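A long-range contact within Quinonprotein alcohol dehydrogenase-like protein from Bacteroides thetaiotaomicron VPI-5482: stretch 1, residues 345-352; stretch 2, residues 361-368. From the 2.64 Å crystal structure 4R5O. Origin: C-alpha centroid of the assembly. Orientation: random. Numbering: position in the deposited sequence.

Stretch 1 345-352: TDGAIYKY
Stretch 2 (361-368) KAPFIAAE

A short strand can hold an irregular segment beside it with one bridge, while neighbouring side chains extend the contact. Residues 345-352 and 361-368 illustrate the principle: they run antiparallel, joined by one bridge between Ile349 and Ile365 (CA-CA 4.9 Å), and together bury 526 Å². The CA register runs from Ala348 with Ala367 (4.1 Å) to Tyr350 with Pro363 (4.5 Å).

Thr345 stands clear of the partner. At Asp346 (phi/psi -90/-10) contact begins through the backbone, where its O lies 3.3 Å from Ala367 CB, a methyl that points toward the first stretch. Gly347 turns the chain at 97/19, a conformation in which a CB would be jammed against the preceding carbonyl oxygen; glycine is therefore the fitting residue, and its C packs 3.7 Å from Ala367 CB.

Ala348 (-93/153) begins the extended run and is buried. Its small CB touches two others, Pro363 CB and Ala367 CB, each at 3.9 Å, while its CA approaches Ile365 O at 3.4 Å in a CA-H...O contact.

Ile349 (-114/132), the first strand residue, carries all the hydrogen bonds of the interface. Its N donates to Ile365 O at 2.8 Å and a nearly straight 173°. Its O accepts twice: from Ile365 N at 3.1 Å and 169°, completing the bridge, and from Phe364 N at 2.7 Å but a more bent 135°. Phe364, at -79/-42, interrupts the extended course of its segment; Ile365 returns to -125/116. The two isoleucines, both m,t rotamers, bring their CB atoms to 4.0 Å, branched apolar side chains suited to this buried site.

Tyr350 (-108/136; chi1 -72°, m; chi2 83°) starts sideways, but its ring end comes nearer to the partner. Pro363 CA sits over one ring face, 3.9 Å from the centroid and 19° off the normal, a CH-pi contact. Pro363, at -66/152 with a C-gamma exo pucker, also places CG 3.7 Å from Tyr350 CZ, so the flat ring meets a compact, rigid one.

Lys351 (-105/96) points toward the partner, as does Phe364, and their CB atoms meet at 3.6 Å. The lysine chain, t,t,p,t, lays CD over one face of the Phe364 ring (chi1 163°, t; chi2 69°), using its aliphatic length as an apolar surface. Ile349 CG2 lies at the edge of that ring, 4.4 Å from Phe364 CD2. Tyr352 (-83/126; chi1 175°, t) continues the strand beyond reach of the second stretch.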

# COMPACT_ATOMS: atom_id res chain seq x y z
N THR A 345 -6.45 -0.14 24.40
CA THR A 345 -6.29 -1.60 24.41
C THR A 345 -7.67 -2.37 24.30
O THR A 345 -7.64 -3.55 23.95
CB THR A 345 -5.51 -2.03 25.67
OG1 THR A 345 -4.95 -3.32 25.47
CG2 THR A 345 -6.33 -1.94 26.96
N ASP A 346 -8.84 -1.69 24.56
CA ASP A 346 -10.20 -2.26 24.48
C ASP A 346 -10.83 -2.09 23.06
O ASP A 346 -11.85 -2.72 22.75
CB ASP A 346 -11.15 -1.64 25.53
CG ASP A 346 -10.94 -0.18 25.93
OD1 ASP A 346 -9.80 0.18 26.34
OD2 ASP A 346 -11.96 0.55 26.03
N GLY A 347 -10.19 -1.31 22.20
CA GLY A 347 -10.68 -1.09 20.85
C GLY A 347 -11.49 0.18 20.70
O GLY A 347 -12.26 0.32 19.75
N ALA A 348 -11.32 1.12 21.65
CA ALA A 348 -11.95 2.45 21.64
C ALA A 348 -11.00 3.46 20.99
O ALA A 348 -9.78 3.26 21.00
CB ALA A 348 -12.32 2.89 23.05
N ILE A 349 -11.55 4.51 20.40
CA ILE A 349 -10.76 5.54 19.75
C ILE A 349 -10.97 6.79 20.55
O ILE A 349 -12.10 7.11 20.93
CB ILE A 349 -11.12 5.68 18.24
CG1 ILE A 349 -10.65 4.41 17.49
CG2 ILE A 349 -10.49 6.94 17.58
CD1 ILE A 349 -11.38 4.12 16.30
N TYR A 350 -9.86 7.44 20.87
CA TYR A 350 -9.79 8.70 21.56
C TYR A 350 -9.36 9.77 20.58
O TYR A 350 -8.49 9.52 19.74
CB TYR A 350 -8.84 8.61 22.75
CG TYR A 350 -9.40 7.80 23.90
CD1 TYR A 350 -9.31 6.41 23.92
CD2 TYR A 350 -10.01 8.43 24.98
CE1 TYR A 350 -9.84 5.66 24.97
CE2 TYR A 350 -10.53 7.69 26.05
CZ TYR A 350 -10.44 6.31 26.04
OH TYR A 350 -10.93 5.55 27.08
N LYS A 351 -10.02 10.93 20.62
CA LYS A 351 -9.68 12.10 19.81
C LYS A 351 -9.00 13.09 20.73
O LYS A 351 -9.67 13.78 21.50
CB LYS A 351 -10.92 12.70 19.12
CG LYS A 351 -10.60 13.94 18.30
CD LYS A 351 -11.76 14.48 17.47
CE LYS A 351 -12.82 15.23 18.21
NZ LYS A 351 -13.86 15.72 17.27
N TYR A 352 -7.65 13.08 20.72
CA TYR A 352 -6.86 13.98 21.55
C TYR A 352 -6.72 15.32 20.87
O TYR A 352 -6.26 15.41 19.74
CB TYR A 352 -5.47 13.40 21.89
CG TYR A 352 -4.57 14.35 22.65
CD1 TYR A 352 -4.91 14.81 23.93
CD2 TYR A 352 -3.33 14.74 22.14
CE1 TYR A 352 -4.09 15.67 24.65
CE2 TYR A 352 -2.49 15.59 22.86
CZ TYR A 352 -2.87 16.06 24.11
OH TYR A 352 -2.05 16.89 24.84
N LYS A 361 -10.80 12.20 28.50
CA LYS A 361 -11.65 11.73 29.61
C LYS A 361 -12.65 10.66 29.12
O LYS A 361 -13.09 9.84 29.94
CB LYS A 361 -12.40 12.91 30.26
N ALA A 362 -13.01 10.67 27.81
CA ALA A 362 -13.94 9.69 27.24
C ALA A 362 -13.60 9.40 25.78
O ALA A 362 -13.09 10.30 25.10
CB ALA A 362 -15.37 10.21 27.34
N PRO A 363 -13.87 8.16 25.25
CA PRO A 363 -13.57 7.87 23.84
C PRO A 363 -14.42 8.68 22.89
O PRO A 363 -15.54 9.07 23.23
CB PRO A 363 -13.89 6.38 23.68
CG PRO A 363 -14.01 5.84 25.02
CD PRO A 363 -14.45 6.97 25.90
N PHE A 364 -13.88 8.94 21.70
CA PHE A 364 -14.57 9.61 20.61
C PHE A 364 -15.48 8.58 19.94
O PHE A 364 -16.63 8.89 19.61
CB PHE A 364 -13.56 10.24 19.64
CG PHE A 364 -14.08 10.61 18.28
CD1 PHE A 364 -14.99 11.65 18.12
CD2 PHE A 364 -13.61 9.97 17.14
CE1 PHE A 364 -15.47 11.99 16.86
CE2 PHE A 364 -14.09 10.31 15.87
CZ PHE A 364 -15.01 11.33 15.74
N ILE A 365 -14.93 7.35 19.77
CA ILE A 365 -15.61 6.18 19.24
C ILE A 365 -15.45 5.08 20.29
O ILE A 365 -14.33 4.68 20.59
CB ILE A 365 -15.11 5.76 17.84
CG1 ILE A 365 -15.37 6.89 16.83
CG2 ILE A 365 -15.80 4.47 17.39
CD1 ILE A 365 -14.61 6.76 15.56
N ALA A 366 -16.57 4.64 20.86
CA ALA A 366 -16.64 3.60 21.88
C ALA A 366 -16.20 2.24 21.34
O ALA A 366 -16.35 1.96 20.14
CB ALA A 366 -18.05 3.50 22.42
N ALA A 367 -15.67 1.40 22.23
CA ALA A 367 -15.27 0.04 21.89
C ALA A 367 -16.51 -0.87 21.76
O ALA A 367 -17.55 -0.58 22.36
CB ALA A 367 -14.33 -0.49 22.96
N GLU A 368 -16.39 -1.94 20.97
CA GLU A 368 -17.42 -2.96 20.82
C GLU A 368 -16.85 -4.25 21.37
O GLU A 368 -15.71 -4.59 21.03
CB GLU A 368 -17.92 -3.10 19.37
CG GLU A 368 -19.19 -2.32 19.03
CD GLU A 368 -19.13 -0.80 19.01
OE1 GLU A 368 -18.15 -0.24 18.46
OE2 GLU A 368 -20.13 -0.18 19.43